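Citrate synthase (Sulfolobus solfataricus, PDB 1O7X) belongs to the citrate synthase family, whose members are predominantly helical enzymes, and forms a dimer of two identical subunits. Local coordinates at residues 45-49 with 61-66; 96-100 with 127-131; 168-172 with 274-278. The contacts are given in a common frame with arbitrary orientation. Residues are numbered along the deposited sequence.

Interaction 1: residues 45-49 with 61-66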
ATOM      1  N   GLU A  45       1.888 -20.135  17.657  1.00 44.46           N
ATOM      2  CA  GLU A  45       2.976 -20.763  16.936  1.00 44.29           C
ATOM      3  C   GLU A  45       2.517 -21.933  16.070  1.00 45.09           C
ATOM      4  O   GLU A  45       2.956 -22.124  14.926  1.00 45.85           O
ATOM      5  CB  GLU A  45       4.024 -21.262  17.940  1.00 42.45           C
ATOM      6  CG  GLU A  45       4.896 -20.190  18.549  1.00 41.64           C
ATOM      7  CD  GLU A  45       4.442 -19.711  19.908  1.00 41.20           C
ATOM      8  OE1 GLU A  45       3.259 -19.922  20.237  1.00 41.09           O
ATOM      9  OE2 GLU A  45       5.247 -19.132  20.669  1.00 40.63           O
ATOM     10  N   GLU A  46       1.600 -22.743  16.588  1.00 45.70           N
ATOM     11  CA  GLU A  46       1.092 -23.895  15.871  1.00 47.04           C
ATOM     12  C   GLU A  46       0.235 -23.403  14.710  1.00 46.16           C
ATOM     13  O   GLU A  46       0.247 -23.983  13.632  1.00 45.95           O
ATOM     14  CB  GLU A  46       0.309 -24.835  16.798  1.00 49.15           C
ATOM     15  CG  GLU A  46      -0.131 -26.110  16.059  1.00 50.95           C
ATOM     16  CD  GLU A  46      -1.110 -26.942  16.857  1.00 51.31           C
ATOM     17  OE1 GLU A  46      -2.077 -26.350  17.361  1.00 51.82           O
ATOM     18  OE2 GLU A  46      -0.922 -28.164  17.009  1.00 52.34           O
ATOM     19  N   THR A  47      -0.464 -22.285  14.912  1.00 45.14           N
ATOM     20  CA  THR A  47      -1.261 -21.657  13.865  1.00 42.70           C
ATOM     21  C   THR A  47      -0.348 -21.034  12.814  1.00 41.04           C
ATOM     22  O   THR A  47      -0.685 -20.973  11.618  1.00 41.55           O
ATOM     23  CB  THR A  47      -2.229 -20.613  14.442  1.00 42.04           C
ATOM     24  OG1 THR A  47      -3.006 -21.213  15.479  1.00 41.01           O
ATOM     25  CG2 THR A  47      -3.155 -20.101  13.351  1.00 41.76           C
ATOM     26  N   ILE A  48       0.834 -20.582  13.229  1.00 38.45           N
ATOM     27  CA  ILE A  48       1.761 -20.051  12.231  1.00 37.72           C
ATOM     28  C   ILE A  48       2.136 -21.222  11.323  1.00 38.19           C
ATOM     29  O   ILE A  48       1.792 -21.187  10.142  1.00 39.16           O
ATOM     30  CB  ILE A  48       2.997 -19.415  12.843  1.00 36.67           C
ATOM     31  CG1 ILE A  48       2.604 -18.163  13.628  1.00 35.58           C
ATOM     32  CG2 ILE A  48       3.990 -19.075  11.751  1.00 36.71           C
ATOM     33  CD1 ILE A  48       3.699 -17.727  14.565  1.00 34.83           C
ATOM     34  N   TYR A  49       2.675 -22.292  11.892  1.00 38.40           N
ATOM     35  CA  TYR A  49       3.035 -23.491  11.158  1.00 38.28           C
ATOM     36  C   TYR A  49       1.959 -24.003  10.208  1.00 37.55           C
ATOM     37  O   TYR A  49       2.274 -24.302   9.052  1.00 37.67           O
ATOM     38  CB  TYR A  49       3.428 -24.660  12.120  1.00 38.92           C
ATOM     39  CG  TYR A  49       4.118 -25.749  11.312  1.00 38.63           C
ATOM     40  CD1 TYR A  49       5.497 -25.811  11.205  1.00 38.21           C
ATOM     41  CD2 TYR A  49       3.362 -26.699  10.635  1.00 39.11           C
ATOM     42  CE1 TYR A  49       6.105 -26.797  10.451  1.00 38.29           C
ATOM     43  CE2 TYR A  49       3.958 -27.688   9.874  1.00 39.05           C
ATOM     44  CZ  TYR A  49       5.333 -27.723   9.796  1.00 38.95           C
ATOM     45  OH  TYR A  49       5.916 -28.701   9.028  1.00 40.56           O
ATOM     46  N   GLU A  61       8.845 -30.181  14.751  1.00 63.93           N
ATOM     47  CA  GLU A  61       8.634 -29.229  13.664  1.00 62.44           C
ATOM     48  C   GLU A  61       8.237 -27.904  14.319  1.00 62.30           C
ATOM     49  O   GLU A  61       8.829 -26.854  14.066  1.00 62.77           O
ATOM     50  CB  GLU A  61       7.536 -29.694  12.723  1.00 61.39           C
ATOM     51  CG  GLU A  61       7.960 -30.721  11.695  1.00 60.41           C
ATOM     52  CD  GLU A  61       6.786 -31.231  10.884  1.00 59.89           C
ATOM     53  OE1 GLU A  61       5.657 -31.229  11.417  1.00 59.42           O
ATOM     54  OE2 GLU A  61       6.997 -31.624   9.717  1.00 60.00           O
ATOM     55  N   LEU A  62       7.296 -28.016  15.267  1.00 60.95           N
ATOM     56  CA  LEU A  62       6.888 -26.838  16.010  1.00 60.26           C
ATOM     57  C   LEU A  62       8.050 -26.262  16.804  1.00 60.31           C
ATOM     58  O   LEU A  62       8.139 -25.037  16.962  1.00 61.16           O
ATOM     59  CB  LEU A  62       5.715 -27.162  16.930  1.00 59.34           C
ATOM     60  CG  LEU A  62       5.176 -25.979  17.738  1.00 58.97           C
ATOM     61  CD1 LEU A  62       3.678 -26.114  17.936  1.00 59.23           C
ATOM     62  CD2 LEU A  62       5.893 -25.882  19.073  1.00 58.39           C
ATOM     63  N   ASN A  63       8.969 -27.138  17.315  1.00 58.43           N
ATOM     64  CA  ASN A  63      10.058 -26.583  18.147  1.00 57.69           C
ATOM     65  C   ASN A  63      11.063 -25.857  17.275  1.00 55.38           C
ATOM     66  O   ASN A  63      11.591 -24.858  17.756  1.00 53.59           O
ATOM     67  CB  ASN A  63      10.669 -27.685  18.990  1.00 59.52           C
ATOM     68  CG  ASN A  63      11.689 -27.269  20.031  1.00 63.82           C
ATOM     69  OD1 ASN A  63      12.007 -26.071  20.339  1.00 63.25           O
ATOM     70  ND2 ASN A  63      12.277 -28.323  20.679  1.00 60.80           N
ATOM     71  N   ASP A  64      11.325 -26.306  16.062  1.00 57.72           N
ATOM     72  CA  ASP A  64      12.269 -25.597  15.208  1.00 57.25           C
ATOM     73  C   ASP A  64      11.655 -24.234  14.869  1.00 55.82           C
ATOM     74  O   ASP A  64      12.301 -23.220  15.133  1.00 56.14           O
ATOM     75  CB  ASP A  64      12.646 -26.278  13.902  1.00 58.54           C
ATOM     76  CG  ASP A  64      12.965 -27.755  14.034  1.00 58.98           C
ATOM     77  OD1 ASP A  64      13.865 -28.036  14.861  1.00 59.45           O
ATOM     78  OD2 ASP A  64      12.312 -28.559  13.331  1.00 58.57           O
ATOM     79  N   LEU A  65      10.413 -24.215  14.383  1.00 53.15           N
ATOM     80  CA  LEU A  65       9.763 -22.940  14.091  1.00 51.90           C
ATOM     81  C   LEU A  65       9.967 -21.987  15.262  1.00 51.57           C
ATOM     82  O   LEU A  65      10.497 -20.885  15.132  1.00 50.92           O
ATOM     83  CB  LEU A  65       8.286 -23.114  13.761  1.00 51.18           C
ATOM     84  CG  LEU A  65       7.379 -21.888  13.679  1.00 50.20           C
ATOM     85  CD1 LEU A  65       7.542 -21.162  12.367  1.00 49.71           C
ATOM     86  CD2 LEU A  65       5.908 -22.280  13.797  1.00 50.33           C
ATOM     87  N   LYS A  66       9.624 -22.436  16.459  1.00 52.08           N
ATOM     88  CA  LYS A  66       9.763 -21.675  17.689  1.00 52.81           C
ATOM     89  C   LYS A  66      11.145 -21.056  17.822  1.00 52.02           C
ATOM     90  O   LYS A  66      11.284 -19.883  18.147  1.00 51.47           O
ATOM     91  CB  LYS A  66       9.469 -22.581  18.883  1.00 54.20           C
ATOM     92  CG  LYS A  66       7.978 -22.792  19.128  1.00 55.58           C
ATOM     93  CD  LYS A  66       7.812 -23.328  20.546  1.00 56.72           C
ATOM     94  CE  LYS A  66       6.393 -23.201  21.053  1.00 57.55           C
ATOM     95  NZ  LYS A  66       6.325 -23.594  22.493  1.00 59.20           N
TER

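Interaction 2: residues 96-100 with 127-131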
ATOM      1  N   LEU A  96       3.241   1.958  12.219  1.00 28.09           N
ATOM      2  CA  LEU A  96       3.557   0.630  11.718  1.00 27.20           C
ATOM      3  C   LEU A  96       3.987   0.744  10.263  1.00 27.00           C
ATOM      4  O   LEU A  96       5.108   0.350   9.939  1.00 26.72           O
ATOM      5  CB  LEU A  96       2.371  -0.290  11.897  1.00 28.45           C
ATOM      6  CG  LEU A  96       2.264  -1.384  12.935  1.00 28.18           C
ATOM      7  CD1 LEU A  96       3.500  -1.555  13.803  1.00 27.51           C
ATOM      8  CD2 LEU A  96       1.006  -1.162  13.773  1.00 27.43           C
ATOM      9  N   GLU A  97       3.187   1.357   9.415  1.00 27.66           N
ATOM     10  CA  GLU A  97       3.505   1.683   8.025  1.00 28.28           C
ATOM     11  C   GLU A  97       4.933   2.210   7.862  1.00 28.50           C
ATOM     12  O   GLU A  97       5.764   1.780   7.029  1.00 29.00           O
ATOM     13  CB  GLU A  97       2.467   2.716   7.630  1.00 28.93           C
ATOM     14  CG  GLU A  97       1.903   2.914   6.243  1.00 30.96           C
ATOM     15  CD  GLU A  97       0.785   3.943   6.290  1.00 32.42           C
ATOM     16  OE1 GLU A  97       1.067   5.067   6.778  1.00 34.74           O
ATOM     17  OE2 GLU A  97      -0.371   3.723   5.902  1.00 32.31           O
ATOM     18  N   VAL A  98       5.321   3.184   8.689  1.00 26.63           N
ATOM     19  CA  VAL A  98       6.679   3.704   8.627  1.00 27.02           C
ATOM     20  C   VAL A  98       7.706   2.611   8.887  1.00 27.41           C
ATOM     21  O   VAL A  98       8.768   2.548   8.277  1.00 26.81           O
ATOM     22  CB  VAL A  98       6.826   4.815   9.676  1.00 27.39           C
ATOM     23  CG1 VAL A  98       8.268   5.235   9.787  1.00 27.62           C
ATOM     24  CG2 VAL A  98       5.969   6.012   9.325  1.00 27.60           C
ATOM     25  N   GLY A  99       7.488   1.788   9.917  1.00 28.22           N
ATOM     26  CA  GLY A  99       8.377   0.713  10.308  1.00 27.88           C
ATOM     27  C   GLY A  99       8.467  -0.385   9.255  1.00 28.75           C
ATOM     28  O   GLY A  99       9.559  -0.933   9.046  1.00 29.06           O
ATOM     29  N   THR A 100       7.357  -0.713   8.584  1.00 27.99           N
ATOM     30  CA  THR A 100       7.432  -1.772   7.576  1.00 28.83           C
ATOM     31  C   THR A 100       8.106  -1.263   6.311  1.00 28.80           C
ATOM     32  O   THR A 100       8.856  -1.984   5.654  1.00 28.57           O
ATOM     33  CB  THR A 100       6.031  -2.341   7.300  1.00 29.85           C
ATOM     34  OG1 THR A 100       5.106  -1.242   7.381  1.00 31.20           O
ATOM     35  CG2 THR A 100       5.633  -3.378   8.337  1.00 29.60           C
ATOM     36  N   MET A 127       7.336  -8.129  13.366  1.00 29.95           N
ATOM     37  CA  MET A 127       6.110  -7.392  13.606  1.00 31.03           C
ATOM     38  C   MET A 127       5.841  -7.291  15.110  1.00 31.36           C
ATOM     39  O   MET A 127       5.547  -6.210  15.631  1.00 30.98           O
ATOM     40  CB  MET A 127       4.887  -7.981  12.901  1.00 32.06           C
ATOM     41  CG  MET A 127       4.631  -7.421  11.518  1.00 32.96           C
ATOM     42  SD  MET A 127       3.845  -5.820  11.358  1.00 31.48           S
ATOM     43  CE  MET A 127       4.266  -4.951  12.845  1.00 31.37           C
ATOM     44  N   ALA A 128       6.056  -8.381  15.856  1.00 31.14           N
ATOM     45  CA  ALA A 128       5.925  -8.282  17.308  1.00 31.30           C
ATOM     46  C   ALA A 128       6.788  -7.157  17.865  1.00 30.17           C
ATOM     47  O   ALA A 128       6.335  -6.400  18.737  1.00 30.25           O
ATOM     48  CB  ALA A 128       6.257  -9.602  17.979  1.00 32.86           C
ATOM     49  N   THR A 129       8.033  -7.043  17.430  1.00 29.72           N
ATOM     50  CA  THR A 129       8.928  -5.966  17.873  1.00 29.53           C
ATOM     51  C   THR A 129       8.368  -4.591  17.485  1.00 28.36           C
ATOM     52  O   THR A 129       8.277  -3.678  18.312  1.00 26.86           O
ATOM     53  CB  THR A 129      10.330  -6.177  17.265  1.00 29.75           C
ATOM     54  OG1 THR A 129      10.840  -7.397  17.818  1.00 30.46           O
ATOM     55  CG2 THR A 129      11.302  -5.064  17.556  1.00 29.78           C
ATOM     56  N   LEU A 130       7.910  -4.472  16.233  1.00 27.19           N
ATOM     57  CA  LEU A 130       7.329  -3.232  15.753  1.00 27.45           C
ATOM     58  C   LEU A 130       6.185  -2.823  16.667  1.00 27.98           C
ATOM     59  O   LEU A 130       6.220  -1.789  17.355  1.00 28.30           O
ATOM     60  CB  LEU A 130       6.923  -3.304  14.281  1.00 27.99           C
ATOM     61  CG  LEU A 130       8.045  -3.169  13.232  1.00 28.47           C
ATOM     62  CD1 LEU A 130       7.513  -3.108  11.803  1.00 26.80           C
ATOM     63  CD2 LEU A 130       8.909  -1.936  13.476  1.00 27.87           C
ATOM     64  N   VAL A 131       5.171  -3.679  16.751  1.00 27.55           N
ATOM     65  CA  VAL A 131       4.009  -3.442  17.594  1.00 26.45           C
ATOM     66  C   VAL A 131       4.379  -3.128  19.028  1.00 27.86           C
ATOM     67  O   VAL A 131       3.898  -2.159  19.656  1.00 29.01           O
ATOM     68  CB  VAL A 131       3.106  -4.672  17.509  1.00 25.38           C
ATOM     69  CG1 VAL A 131       1.809  -4.464  18.262  1.00 26.50           C
ATOM     70  CG2 VAL A 131       2.823  -4.945  16.040  1.00 25.46           C
TER

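Interaction 3: residues 168-172 with 274-278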
ATOM      1  N   ASP A 168      -2.606 -16.641  32.685  1.00 52.45           N
ATOM      2  CA  ASP A 168      -3.850 -16.124  32.128  1.00 51.91           C
ATOM      3  C   ASP A 168      -3.560 -15.105  31.034  1.00 50.03           C
ATOM      4  O   ASP A 168      -4.132 -15.196  29.952  1.00 49.66           O
ATOM      5  CB  ASP A 168      -4.749 -15.542  33.229  1.00 53.16           C
ATOM      6  CG  ASP A 168      -5.361 -16.610  34.116  1.00 54.31           C
ATOM      7  OD1 ASP A 168      -5.096 -17.817  33.905  1.00 55.05           O
ATOM      8  OD2 ASP A 168      -6.131 -16.268  35.039  1.00 54.90           O
ATOM      9  N   GLU A 169      -2.695 -14.144  31.330  1.00 47.71           N
ATOM     10  CA  GLU A 169      -2.267 -13.121  30.396  1.00 45.86           C
ATOM     11  C   GLU A 169      -1.632 -13.700  29.136  1.00 45.56           C
ATOM     12  O   GLU A 169      -2.175 -13.555  28.024  1.00 45.83           O
ATOM     13  CB  GLU A 169      -1.255 -12.207  31.096  1.00 44.56           C
ATOM     14  CG  GLU A 169      -1.881 -11.512  32.294  1.00 43.38           C
ATOM     15  CD  GLU A 169      -0.971 -10.472  32.903  1.00 42.38           C
ATOM     16  OE1 GLU A 169       0.246 -10.685  33.021  1.00 41.32           O
ATOM     17  OE2 GLU A 169      -1.492  -9.406  33.274  1.00 42.50           O
ATOM     18  N   ILE A 170      -0.574 -14.503  29.302  1.00 43.61           N
ATOM     19  CA  ILE A 170       0.094 -15.130  28.173  1.00 42.07           C
ATOM     20  C   ILE A 170      -0.905 -15.888  27.322  1.00 42.35           C
ATOM     21  O   ILE A 170      -0.796 -15.924  26.105  1.00 44.00           O
ATOM     22  CB  ILE A 170       1.203 -16.114  28.574  1.00 40.94           C
ATOM     23  CG1 ILE A 170       2.249 -15.364  29.389  1.00 39.59           C
ATOM     24  CG2 ILE A 170       1.800 -16.810  27.355  1.00 40.14           C
ATOM     25  CD1 ILE A 170       3.437 -16.190  29.784  1.00 38.90           C
ATOM     26  N   ASN A 171      -1.835 -16.554  27.974  1.00 42.34           N
ATOM     27  CA  ASN A 171      -2.872 -17.309  27.319  1.00 42.01           C
ATOM     28  C   ASN A 171      -3.823 -16.417  26.533  1.00 41.56           C
ATOM     29  O   ASN A 171      -4.235 -16.766  25.420  1.00 41.10           O
ATOM     30  CB  ASN A 171      -3.656 -18.039  28.422  1.00 43.44           C
ATOM     31  CG  ASN A 171      -4.614 -19.004  27.747  1.00 45.88           C
ATOM     32  OD1 ASN A 171      -4.120 -20.007  27.215  1.00 47.56           O
ATOM     33  ND2 ASN A 171      -5.900 -18.681  27.759  1.00 45.99           N
ATOM     34  N   ALA A 172      -4.225 -15.298  27.141  1.00 40.84           N
ATOM     35  CA  ALA A 172      -5.196 -14.414  26.483  1.00 41.36           C
ATOM     36  C   ALA A 172      -4.544 -13.767  25.265  1.00 41.28           C
ATOM     37  O   ALA A 172      -5.130 -13.829  24.181  1.00 40.76           O
ATOM     38  CB  ALA A 172      -5.835 -13.461  27.463  1.00 40.60           C
ATOM     39  N   LEU A 274     -12.354 -15.451  27.212  1.00 46.74           N
ATOM     40  CA  LEU A 274     -11.072 -14.864  27.574  1.00 47.16           C
ATOM     41  C   LEU A 274     -11.210 -13.654  28.497  1.00 47.43           C
ATOM     42  O   LEU A 274     -10.384 -13.524  29.404  1.00 46.82           O
ATOM     43  CB  LEU A 274     -10.265 -14.445  26.343  1.00 47.37           C
ATOM     44  CG  LEU A 274      -9.729 -15.521  25.410  1.00 47.40           C
ATOM     45  CD1 LEU A 274      -9.432 -14.934  24.043  1.00 47.42           C
ATOM     46  CD2 LEU A 274      -8.456 -16.167  25.941  1.00 48.13           C
ATOM     47  N   ALA A 275     -12.188 -12.771  28.324  1.00 48.15           N
ATOM     48  CA  ALA A 275     -12.352 -11.606  29.175  1.00 49.48           C
ATOM     49  C   ALA A 275     -12.769 -11.979  30.593  1.00 51.15           C
ATOM     50  O   ALA A 275     -12.303 -11.367  31.563  1.00 49.89           O
ATOM     51  CB  ALA A 275     -13.331 -10.637  28.539  1.00 49.24           C
ATOM     52  N   LEU A 276     -13.594 -13.031  30.724  1.00 53.56           N
ATOM     53  CA  LEU A 276     -14.008 -13.502  32.038  1.00 55.69           C
ATOM     54  C   LEU A 276     -12.740 -13.908  32.790  1.00 57.22           C
ATOM     55  O   LEU A 276     -12.559 -13.571  33.955  1.00 57.98           O
ATOM     56  CB  LEU A 276     -14.947 -14.700  32.054  1.00 56.29           C
ATOM     57  CG  LEU A 276     -16.437 -14.494  31.771  1.00 56.81           C
ATOM     58  CD1 LEU A 276     -17.090 -15.815  31.388  1.00 56.93           C
ATOM     59  CD2 LEU A 276     -17.182 -13.891  32.946  1.00 56.56           C
ATOM     60  N   THR A 277     -11.863 -14.599  32.075  1.00 58.47           N
ATOM     61  CA  THR A 277     -10.597 -15.078  32.592  1.00 59.74           C
ATOM     62  C   THR A 277      -9.688 -14.037  33.197  1.00 61.01           C
ATOM     63  O   THR A 277      -8.888 -14.463  34.052  1.00 61.26           O
ATOM     64  CB  THR A 277      -9.910 -15.900  31.483  1.00 59.91           C
ATOM     65  OG1 THR A 277      -9.799 -17.260  31.935  1.00 60.14           O
ATOM     66  CG2 THR A 277      -8.536 -15.429  31.050  1.00 60.01           C
ATOM     67  N   LEU A 278      -9.726 -12.757  32.829  1.00 62.57           N
ATOM     68  CA  LEU A 278      -8.791 -11.806  33.421  1.00 64.83           C
ATOM     69  C   LEU A 278      -9.382 -10.590  34.122  1.00 66.70           C
ATOM     70  O   LEU A 278      -8.606  -9.793  34.686  1.00 66.43           O
ATOM     71  CB  LEU A 278      -7.785 -11.324  32.365  1.00 64.18           C
ATOM     72  CG  LEU A 278      -7.121 -12.312  31.418  1.00 63.38           C
ATOM     73  CD1 LEU A 278      -7.778 -12.235  30.052  1.00 63.26           C
ATOM     74  CD2 LEU A 278      -5.626 -12.084  31.284  1.00 63.23           C
TER

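Interaction 1: residues 45-49 with 61-66
Tyr49, Leu65 and Glu45 account for most of the surface buried here, with Leu65 of one helix set against Glu45 and Tyr49 of the other. Leu65 points from 61-66 straight at the other helix. Its CD2 lies 3.2 Å from Glu45 O, a carbonyl oxygen that also accepts the backbone hydrogen bond of Tyr49 N one turn later (3.1 Å). The same methyl is 3.8 Å from Tyr49 CB and sits at the edge of the tyrosine ring, near its plane, while Leu65 CD1 reaches Ile48 CG2 at 4.2 Å. Leu65 thus presses on both backbone and side chains of 45-49.

The two segments belong to consecutive helices, 44-53 and 59-70, joined by a short connection. Their local axes approach to 9.8 Å at 101°, a crosswise packing in the manner of an alpha-alpha corner. The contact centres on Leu65, with the approaches of Tyr49 to Glu61 and of Glu45 to Lys66 beside it.

Tyr49 extends along one flank, bringing its OH to 3.2 Å from Glu61 OE2; the carboxylate of Glu61 is also held through OE1 by the backbone nitrogen of Thr58. Glu45 marks another flank, where its CG meets Lys66 CG at 4.1 Å. Here the aliphatic parts touch, whereas the polar ends turn to the start of helix 152-161 and the chain just before it: Glu45 OE2 is hydrogen-bonded to Phe152 N, and Lys66 NZ to Asp150 O. Leu62 adds a smaller apolar contact, its CD1 lying 3.8 Å from Glu46 CB.

Interaction 2: residues 96-100 with 127-131
Leu96 opens the segment and carries the largest share of its contact. Although its CA-to-CB bond runs sideways, CD1 extends across to meet Met127 CE at 3.6 Å, Leu130 CB at 3.9 Å and Val131 CG2 at 4.1 Å, so a single methyl touches three residues of the opposing helix. Glu97 and Val98 take no part in this contact and instead face the dimer interface, where Glu97 OE2 bonds to Ser204 OG of the second subunit and Val98 packs on Ala102 of that subunit. One step further, Gly99 shows why a missing side chain can matter: a CB there would point at the partner and fall only 2.9 Å from Leu130 CD2, whereas the glycine lets Leu130 CD1 come to 3.8 Å from Gly99 C. Thr100 closes the segment with its methyl CG2, 4.0 Å from Leu130 CD1 and 4.3 Å from Met127 SD. The local axes pass 10.4 Å apart at 138°, so successive helices 92-106 and 116-138 pack roughly antiparallel through a fully buried, apolar seam. One helix pairs within its own chain while its other face meets the second subunit, an arrangement consistent with the all-helical dimer core of citrate synthases.

Interaction 3: residues 168-172 with 274-278
Segments 102 residues apart meet here through two leucines of 274-278, Leu274 and Leu278, set against Ala172 of 168-172. Leu274 comes first: pointing toward the partner, it places CD2 3.7 Å from Ala172 CA and 4.1 Å from Ala172 CB, with Asn171 ND2 at 4.0 Å. Its side chain also touches Lys175 and Leu179 further along helix 167-180, and Val319 of helix 316-323. Ala275 faces away, onto Ile318 of that same helix.

Thr277 returns to the interface at its more exposed side, where its CG2 lies a loose 4.4 Å from Asp168 CB. Leu278 completes the contact and buries the most surface. Its CD1 meets Ala172 CB at 3.5 Å, while CD2 lies 3.7 Å from Asp168 C, 3.6 Å from Glu169 N and 3.9 Å from Glu169 CG. Of the Glu169 side chain, the aliphatic CG meets Leu278, while OE2 forms a salt bridge with Arg281, just beyond the segment. The local axes run nearly antiparallel, at 162° and 10.0 Å, which pairs Ala172 with Leu274 and Asp168 with Leu278.

The closest polar approach, Asp168 OD2 to Thr277 O at 3.4 Å, brings two acceptors together and is not a hydrogen bond; the fit between these segments therefore depends on shape and apolar contact rather than on directional polar bonds.

In the fold
The three contacts follow one another along the chain without touching, yet shared helices tie them together. Interactions 1 and 2 have centres 22 Å apart and nearest atoms about 9 Å apart; helix 116-138, which supplies one side of interaction 2, also packs on Ile48 and Leu65 of interaction 1. Interactions 1 and 3, likewise 22 Å between centres and about 8 Å between nearest atoms, are bridged by helix 167-180, whose Asp174 and Ile178 touch Glu45 and Thr47. Interactions 2 and 3 lie farthest apart, 25 Å between centres, but helix 152-161 touches both. Of the three, interaction 2 alone has the second subunit within reach.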